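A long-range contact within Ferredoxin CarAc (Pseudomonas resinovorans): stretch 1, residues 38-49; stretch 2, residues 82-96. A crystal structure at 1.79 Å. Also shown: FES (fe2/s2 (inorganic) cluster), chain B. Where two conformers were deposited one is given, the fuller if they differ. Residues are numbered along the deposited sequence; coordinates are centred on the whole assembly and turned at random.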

ATOM      1  N   GLN A  38      -5.344  12.555  -2.975  1.00 14.13           N
ATOM      2  CA  GLN A  38      -5.779  11.573  -1.968  1.00 13.49           C
ATOM      3  C   GLN A  38      -4.661  10.540  -1.834  1.00 12.29           C
ATOM      4  O   GLN A  38      -3.872  10.359  -2.769  1.00 12.79           O
ATOM      5  CB  GLN A  38      -7.117  10.916  -2.311  1.00 15.07           C
ATOM      6  CG  GLN A  38      -8.262  11.911  -2.436  1.00 16.93           C
ATOM      7  CD  GLN A  38      -9.498  11.270  -3.033  1.00 19.89           C
ATOM      8  OE1 GLN A  38      -9.480  10.129  -3.495  1.00 24.88           O
ATOM      9  NE2 GLN A  38     -10.602  11.997  -3.006  1.00 20.23           N
ATOM     10  N   PHE A  39      -4.594   9.954  -0.659  1.00 11.41           N
ATOM     11  CA  PHE A  39      -3.561   8.967  -0.262  1.00 10.94           C
ATOM     12  C   PHE A  39      -4.228   7.646   0.083  1.00 10.86           C
ATOM     13  O   PHE A  39      -5.253   7.657   0.787  1.00 10.05           O
ATOM     14  CB  PHE A  39      -2.745   9.498   0.919  1.00 11.59           C
ATOM     15  CG  PHE A  39      -1.933  10.716   0.583  1.00 12.14           C
ATOM     16  CD1 PHE A  39      -2.482  11.990   0.700  1.00 12.94           C
ATOM     17  CD2 PHE A  39      -0.627  10.570   0.123  1.00 12.83           C
ATOM     18  CE1 PHE A  39      -1.713  13.110   0.386  1.00 13.16           C
ATOM     19  CE2 PHE A  39       0.143  11.689  -0.163  1.00 13.40           C
ATOM     20  CZ  PHE A  39      -0.425  12.951  -0.058  1.00 13.36           C
ATOM     21  N   TYR A  40      -3.629   6.538  -0.368  1.00 10.03           N
ATOM     22  CA  TYR A  40      -4.100   5.152  -0.120  1.00 10.73           C
ATOM     23  C   TYR A  40      -2.867   4.310   0.198  1.00 10.29           C
ATOM     24  O   TYR A  40      -1.727   4.726  -0.119  1.00  9.78           O
ATOM     25  CB  TYR A  40      -4.881   4.617  -1.327  1.00 11.26           C
ATOM     26  CG  TYR A  40      -6.099   5.448  -1.604  1.00 11.93           C
ATOM     27  CD1 TYR A  40      -7.245   5.301  -0.818  1.00 13.57           C
ATOM     28  CD2 TYR A  40      -6.072   6.477  -2.534  1.00 12.60           C
ATOM     29  CE1 TYR A  40      -8.358   6.113  -1.006  1.00 15.43           C
ATOM     30  CE2 TYR A  40      -7.184   7.282  -2.738  1.00 13.18           C
ATOM     31  CZ  TYR A  40      -8.325   7.101  -1.971  1.00 14.82           C
ATOM     32  OH  TYR A  40      -9.402   7.926  -2.127  1.00 17.55           O
ATOM     33  N   ALA A  41      -3.078   3.169   0.818  1.00  9.58           N
ATOM     34  CA  ALA A  41      -1.974   2.250   1.133  1.00  9.86           C
ATOM     35  C   ALA A  41      -2.444   0.813   0.991  1.00  9.98           C
ATOM     36  O   ALA A  41      -3.591   0.508   1.355  1.00 10.20           O
ATOM     37  CB  ALA A  41      -1.451   2.507   2.522  1.00  9.48           C
ATOM     38  N   THR A  42      -1.559  -0.035   0.514  1.00  9.92           N
ATOM     39  CA  THR A  42      -1.764  -1.495   0.498  1.00 10.37           C
ATOM     40  C   THR A  42      -0.491  -2.172   0.996  1.00 10.52           C
ATOM     41  O   THR A  42       0.510  -1.496   1.168  1.00 10.32           O
ATOM     42  CB  THR A  42      -2.085  -1.966  -0.931  1.00 10.82           C
ATOM     43  OG1 THR A  42      -0.970  -1.754  -1.807  1.00 11.40           O
ATOM     44  CG2 THR A  42      -3.297  -1.295  -1.538  1.00 10.81           C
ATOM     45  N   GLU A  43      -0.513  -3.496   1.111  1.00 11.32           N
ATOM     46  CA  GLU A  43       0.710  -4.304   1.070  1.00 11.45           C
ATOM     47  C   GLU A  43       1.503  -3.886  -0.177  1.00 10.93           C
ATOM     48  O   GLU A  43       0.898  -3.615  -1.246  1.00 10.31           O
ATOM     49  CB  GLU A  43       0.387  -5.798   1.010  1.00 14.83           C
ATOM     50  CG  GLU A  43      -0.176  -6.323   2.302  1.00 18.47           C
ATOM     51  CD  GLU A  43      -1.070  -7.559   2.197  1.00 24.99           C
ATOM     52  OE1 GLU A  43      -1.333  -8.111   1.054  1.00 20.78           O
ATOM     53  OE2 GLU A  43      -1.534  -7.971   3.296  1.00 32.07           O
ATOM     54  N   ASP A  44       2.819  -3.816  -0.066  1.00 10.16           N
ATOM     55  CA  ASP A  44       3.703  -3.506  -1.220  1.00 10.48           C
ATOM     56  C   ASP A  44       3.874  -4.740  -2.120  1.00 10.67           C
ATOM     57  O   ASP A  44       4.167  -4.573  -3.343  1.00 11.11           O
ATOM     58  CB  ASP A  44       5.077  -3.068  -0.726  1.00 11.01           C
ATOM     59  CG  ASP A  44       6.032  -2.701  -1.852  1.00 12.00           C
ATOM     60  OD1 ASP A  44       5.706  -1.746  -2.588  1.00 13.14           O
ATOM     61  OD2 ASP A  44       7.094  -3.362  -1.957  1.00 13.39           O
ATOM     62  N   THR A  45       3.792  -5.936  -1.548  1.00 10.62           N
ATOM     63  CA  THR A  45       4.177  -7.180  -2.260  1.00 11.61           C
ATOM     64  C   THR A  45       3.003  -7.634  -3.116  1.00 11.05           C
ATOM     65  O   THR A  45       1.962  -7.900  -2.574  1.00 10.35           O
ATOM     66  CB  THR A  45       4.658  -8.251  -1.286  1.00 12.71           C
ATOM     67  OG1 THR A  45       5.679  -7.664  -0.461  1.00 12.61           O
ATOM     68  CG2 THR A  45       5.183  -9.463  -2.026  1.00 12.81           C
ATOM     69  N   CYS A  46       3.202  -7.707  -4.427  1.00 10.55           N
ATOM     70  CA  CYS A  46       2.215  -8.270  -5.363  1.00 12.07           C
ATOM     71  C   CYS A  46       1.878  -9.695  -4.909  1.00 12.64           C
ATOM     72  O   CYS A  46       2.816 -10.515  -4.705  1.00 11.26           O
ATOM     73  CB  CYS A  46       2.752  -8.282  -6.784  1.00 11.47           C
ATOM     74  SG  CYS A  46       1.469  -8.775  -7.949  1.00 11.38           S
ATOM     75  N   THR A  47       0.589  -9.991  -4.790  1.00 12.69           N
ATOM     76  CA  THR A  47       0.134 -11.319  -4.305  1.00 13.61           C
ATOM     77  C   THR A  47       0.441 -12.409  -5.326  1.00 14.51           C
ATOM     78  O   THR A  47       0.487 -13.582  -4.929  1.00 16.36           O
ATOM     79  CB  THR A  47      -1.342 -11.307  -3.927  1.00 13.35           C
ATOM     80  OG1 THR A  47      -2.072 -10.919  -5.087  1.00 11.76           O
ATOM     81  CG2 THR A  47      -1.582 -10.418  -2.734  1.00 14.64           C
ATOM     82  N   HIS A  48       0.631 -12.042  -6.588  1.00 14.29           N
ATOM     83  CA  HIS A  48       0.838 -12.997  -7.695  1.00 14.27           C
ATOM     84  C   HIS A  48       2.260 -13.575  -7.655  1.00 15.06           C
ATOM     85  O   HIS A  48       2.404 -14.781  -7.478  1.00 15.52           O
ATOM     86  CB  HIS A  48       0.505 -12.341  -9.033  1.00 13.43           C
ATOM     87  CG  HIS A  48       0.766 -13.256 -10.167  1.00 12.96           C
ATOM     88  ND1 HIS A  48       1.812 -13.022 -11.034  1.00 12.53           N
ATOM     89  CD2 HIS A  48       0.162 -14.405 -10.557  1.00 12.74           C
ATOM     90  CE1 HIS A  48       1.807 -13.972 -11.966  1.00 12.41           C
ATOM     91  NE2 HIS A  48       0.830 -14.856 -11.663  1.00 12.56           N
ATOM     92  N   GLY A  49       3.286 -12.775  -7.904  1.00 18.32           N
ATOM     93  CA  GLY A  49       4.665 -13.280  -8.051  1.00 19.04           C
ATOM     94  C   GLY A  49       5.711 -12.445  -7.323  1.00 22.60           C
ATOM     95  O   GLY A  49       6.884 -12.431  -7.806  1.00 22.54           O
ATOM     96  N   SER A  82      -5.428  -9.248 -14.760  1.00 15.49           N
ATOM     97  CA  SER A  82      -4.723 -10.556 -14.721  0.50 15.54           C
ATOM     98  C   SER A  82      -3.230 -10.289 -14.838  1.00 15.44           C
ATOM     99  O   SER A  82      -2.806  -9.337 -15.503  1.00 15.00           O
ATOM    100  CB  SER A  82      -5.164 -11.467 -15.831  0.50 16.52           C
ATOM    101  OG  SER A  82      -4.769 -10.910 -17.069  0.50 15.83           O
ATOM    102  N   PRO A  83      -2.365 -11.136 -14.244  1.00 15.76           N
ATOM    103  CA  PRO A  83      -2.769 -12.410 -13.626  1.00 15.00           C
ATOM    104  C   PRO A  83      -3.125 -12.402 -12.135  1.00 14.98           C
ATOM    105  O   PRO A  83      -3.238 -13.454 -11.537  1.00 14.87           O
ATOM    106  CB  PRO A  83      -1.498 -13.235 -13.872  1.00 15.58           C
ATOM    107  CG  PRO A  83      -0.391 -12.244 -13.711  1.00 15.79           C
ATOM    108  CD  PRO A  83      -0.906 -10.957 -14.318  1.00 16.33           C
ATOM    109  N   CYS A  84      -3.335 -11.223 -11.565  1.00 14.94           N
ATOM    110  CA  CYS A  84      -3.641 -11.064 -10.122  1.00 15.17           C
ATOM    111  C   CYS A  84      -5.064 -11.522  -9.803  1.00 15.18           C
ATOM    112  O   CYS A  84      -5.988 -11.160 -10.548  1.00 15.48           O
ATOM    113  CB  CYS A  84      -3.454  -9.616  -9.707  1.00 15.88           C
ATOM    114  SG  CYS A  84      -1.723  -9.137  -9.875  1.00 16.46           S
ATOM    115  N   THR A  85      -5.206 -12.330  -8.752  1.00 15.17           N
ATOM    116  CA  THR A  85      -6.485 -12.920  -8.288  1.00 14.31           C
ATOM    117  C   THR A  85      -6.655 -12.734  -6.786  1.00 14.53           C
ATOM    118  O   THR A  85      -7.821 -12.751  -6.322  1.00 12.80           O
ATOM    119  CB  THR A  85      -6.604 -14.396  -8.688  1.00 16.25           C
ATOM    120  OG1 THR A  85      -5.679 -15.155  -7.921  1.00 16.57           O
ATOM    121  CG2 THR A  85      -6.378 -14.594 -10.166  1.00 17.94           C
ATOM    122  N   VAL A  86      -5.560 -12.617  -6.028  1.00 13.23           N
ATOM    123  CA  VAL A  86      -5.632 -12.504  -4.553  1.00 12.88           C
ATOM    124  C   VAL A  86      -5.589 -11.030  -4.159  1.00 13.66           C
ATOM    125  O   VAL A  86      -4.613 -10.356  -4.473  1.00 12.26           O
ATOM    126  CB  VAL A  86      -4.510 -13.285  -3.855  1.00 13.75           C
ATOM    127  CG1 VAL A  86      -4.592 -13.064  -2.356  1.00 14.18           C
ATOM    128  CG2 VAL A  86      -4.542 -14.762  -4.214  1.00 14.69           C
ATOM    129  N   PRO A  87      -6.630 -10.489  -3.490  1.00 12.65           N
ATOM    130  CA  PRO A  87      -6.627  -9.082  -3.071  1.00 12.44           C
ATOM    131  C   PRO A  87      -5.500  -8.733  -2.077  1.00 12.34           C
ATOM    132  O   PRO A  87      -5.024  -9.598  -1.330  1.00 11.35           O
ATOM    133  CB  PRO A  87      -7.984  -8.870  -2.378  1.00 13.42           C
ATOM    134  CG  PRO A  87      -8.830 -10.044  -2.824  1.00 13.57           C
ATOM    135  CD  PRO A  87      -7.853 -11.178  -3.041  1.00 13.74           C
ATOM    136  N   LEU A  88      -5.042  -7.489  -2.168  1.00 11.75           N
ATOM    137  CA  LEU A  88      -4.088  -6.866  -1.225  1.00 11.78           C
ATOM    138  C   LEU A  88      -4.837  -6.479   0.044  1.00 12.18           C
ATOM    139  O   LEU A  88      -5.975  -5.999  -0.049  1.00 11.64           O
ATOM    140  CB  LEU A  88      -3.442  -5.619  -1.839  1.00 12.16           C
ATOM    141  CG  LEU A  88      -2.640  -5.817  -3.108  1.00 12.59           C
ATOM    142  CD1 LEU A  88      -2.390  -4.483  -3.814  1.00 13.31           C
ATOM    143  CD2 LEU A  88      -1.339  -6.557  -2.817  1.00 13.61           C
ATOM    144  N   GLY A  89      -4.126  -6.573   1.158  1.00 12.74           N
ATOM    145  CA  GLY A  89      -4.465  -5.897   2.404  1.00 14.95           C
ATOM    146  C   GLY A  89      -4.513  -4.407   2.161  1.00 16.51           C
ATOM    147  O   GLY A  89      -3.626  -3.881   1.466  1.00 14.90           O
ATOM    148  N   VAL A  90      -5.497  -3.739   2.728  1.00 16.99           N
ATOM    149  CA  VAL A  90      -5.582  -2.256   2.638  1.00 16.91           C
ATOM    150  C   VAL A  90      -5.272  -1.663   4.013  1.00 16.36           C
ATOM    151  O   VAL A  90      -5.662  -2.267   5.066  1.00 15.78           O
ATOM    152  CB  VAL A  90      -6.933  -1.785   2.080  1.00 19.44           C
ATOM    153  CG1 VAL A  90      -7.146  -2.310   0.658  1.00 21.37           C
ATOM    154  CG2 VAL A  90      -8.092  -2.142   2.980  1.00 21.92           C
ATOM    155  N   PHE A  91      -4.591  -0.527   4.019  1.00 13.65           N
ATOM    156  CA  PHE A  91      -4.212   0.190   5.270  1.00 14.54           C
ATOM    157  C   PHE A  91      -4.720   1.622   5.179  1.00 14.36           C
ATOM    158  O   PHE A  91      -4.480   2.264   4.169  1.00 13.85           O
ATOM    159  CB  PHE A  91      -2.701   0.139   5.508  1.00 14.11           C
ATOM    160  CG  PHE A  91      -2.180  -1.261   5.684  1.00 14.87           C
ATOM    161  CD1 PHE A  91      -2.159  -2.159   4.624  1.00 15.23           C
ATOM    162  CD2 PHE A  91      -1.804  -1.728   6.938  1.00 16.60           C
ATOM    163  CE1 PHE A  91      -1.721  -3.462   4.795  1.00 15.45           C
ATOM    164  CE2 PHE A  91      -1.375  -3.035   7.109  1.00 16.55           C
ATOM    165  CZ  PHE A  91      -1.322  -3.899   6.038  1.00 16.97           C
ATOM    166  N   GLU A  92      -5.350   2.112   6.241  1.00 15.27           N
ATOM    167  CA  GLU A  92      -5.739   3.538   6.392  1.00 18.13           C
ATOM    168  C   GLU A  92      -4.520   4.474   6.293  1.00 16.39           C
ATOM    169  O   GLU A  92      -3.416   4.131   6.787  1.00 14.38           O
ATOM    170  CB  GLU A  92      -6.457   3.748   7.726  1.00 23.41           C
ATOM    171  CG  GLU A  92      -7.131   5.105   7.828  1.00 30.90           C
ATOM    172  CD  GLU A  92      -7.984   5.291   9.086  1.00 38.24           C
ATOM    173  OE1 GLU A  92      -8.237   4.273   9.787  1.00 47.53           O
ATOM    174  OE2 GLU A  92      -8.386   6.452   9.371  1.00 40.57           O
ATOM    175  N   VAL A  93      -4.708   5.620   5.646  1.00 15.42           N
ATOM    176  CA  VAL A  93      -3.684   6.694   5.499  1.00 16.28           C
ATOM    177  C   VAL A  93      -4.295   7.991   6.013  1.00 18.93           C
ATOM    178  O   VAL A  93      -5.410   8.311   5.572  1.00 17.76           O
ATOM    179  CB  VAL A  93      -3.196   6.881   4.056  1.00 15.52           C
ATOM    180  CG1 VAL A  93      -2.147   7.997   3.998  1.00 16.90           C
ATOM    181  CG2 VAL A  93      -2.642   5.590   3.475  1.00 15.93           C
ATOM    182  N   GLU A  94      -3.616   8.674   6.934  1.00 19.65           N
ATOM    183  CA  GLU A  94      -4.061  10.003   7.452  1.00 19.92           C
ATOM    184  C   GLU A  94      -2.936  10.998   7.200  1.00 17.04           C
ATOM    185  O   GLU A  94      -1.790  10.671   7.528  1.00 15.95           O
ATOM    186  CB  GLU A  94      -4.406   9.928   8.942  1.00 23.62           C
ATOM    187  CG  GLU A  94      -5.796   9.350   9.222  1.00 29.93           C
ATOM    188  CD  GLU A  94      -6.234   9.117  10.683  1.00 36.10           C
ATOM    189  OE1 GLU A  94      -7.311   8.488  10.878  1.00 37.19           O
ATOM    190  OE2 GLU A  94      -5.525   9.555  11.636  1.00 39.27           O
ATOM    191  N   VAL A  95      -3.262  12.198   6.707  1.00 16.18           N
ATOM    192  CA  VAL A  95      -2.319  13.351   6.701  1.00 15.73           C
ATOM    193  C   VAL A  95      -2.538  14.108   8.014  1.00 15.88           C
ATOM    194  O   VAL A  95      -3.660  14.482   8.284  1.00 18.37           O
ATOM    195  CB  VAL A  95      -2.503  14.253   5.478  1.00 16.59           C
ATOM    196  CG1 VAL A  95      -1.422  15.323   5.429  1.00 18.64           C
ATOM    197  CG2 VAL A  95      -2.534  13.434   4.200  1.00 17.19           C
ATOM    198  N   LYS A  96      -1.504  14.198   8.836  1.00 17.19           N
ATOM    199  CA  LYS A  96      -1.553  14.854  10.164  1.00 19.54           C
ATOM    200  C   LYS A  96      -0.474  15.941  10.181  1.00 17.75           C
ATOM    201  O   LYS A  96       0.732  15.630   9.979  1.00 17.18           O
ATOM    202  CB  LYS A  96      -1.362  13.822  11.281  1.00 20.24           C
ATOM    203  CG  LYS A  96      -2.213  12.556  11.273  1.00 22.66           C
ATOM    204  CD  LYS A  96      -1.599  11.458  12.181  1.00 23.88           C
ATOM    205  CE  LYS A  96      -1.990  10.004  11.933  1.00 23.25           C
ATOM    206  NZ  LYS A  96      -3.240   9.588  12.598  1.00 21.88           N
TER
HETATM  207 FE1  FES B 501       2.940 -11.210 -11.210  1.00 13.90          FE
HETATM  208 FE2  FES B 501       2.717  -8.911  -9.867  1.00 12.17          FE
HETATM  209  S1  FES B 501       4.298 -10.442  -9.584  1.00 13.43           S
HETATM  210  S2  FES B 501       1.536  -9.571 -11.639  1.00 12.74           S
HETATM  211  O   HOH W   1      -6.470   5.883   3.033  1.00 24.87           O
HETATM  212  O   HOH W   2      -5.882   3.292   2.214  1.00 15.77           O
HETATM  213  O   HOH W   3      -3.208 -10.266   0.605  1.00 18.99           O
HETATM  214  O   HOH W   4      -2.795 -12.710  -7.051  1.00 13.80           O

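The two stretches bury 850 Å² between them, and their backbones run roughly antiparallel. Direct pairing is brief: Phe 91 N donates to Ala 41 O (3.0 Å, 173°), and Glu 43 N donates to Gly 89 O at 3.2 Å. Beyond it the strands diverge, and water 1 bridges Phe 39 O (3.1 Å) and Val 93 N (3.2 Å).

Side chains pack where the backbones part. Val 93, with chi1 t, sets CG1 3.5 Å from Phe 39 CB and CG2 3.4 Å from Ala 41 CB; the short methyl of Ala 41 also lies 4.0 Å from Phe 91 CB. Phe 39, chi1 m, extends its ring so that CD1 meets Val 95 CG2 at 3.8 Å.

Glu 43 (m, t) brings its carboxylate back to the other stretch, where OE1 accepts from Gly 89 N (3.2 Å, 171°). Glycine suits this position: an ideal CB would lie 2.6 Å from Glu 43 OE2.

Thr 47 adopts p, directing OG1 to donate to Val 86 O at 2.7 Å, while CG2 lies 3.9 Å from Leu 88 CD2. His 48, chi1 t, binds FES FE1 through ND1 (2.1 Å); Pro 83 CG covers one ring face, 3.4 Å from the ring centroid and 16° off its normal. Cys 46 SG binds FES FE2 at 2.3 Å and lies 3.7 Å from Cys 84 SG.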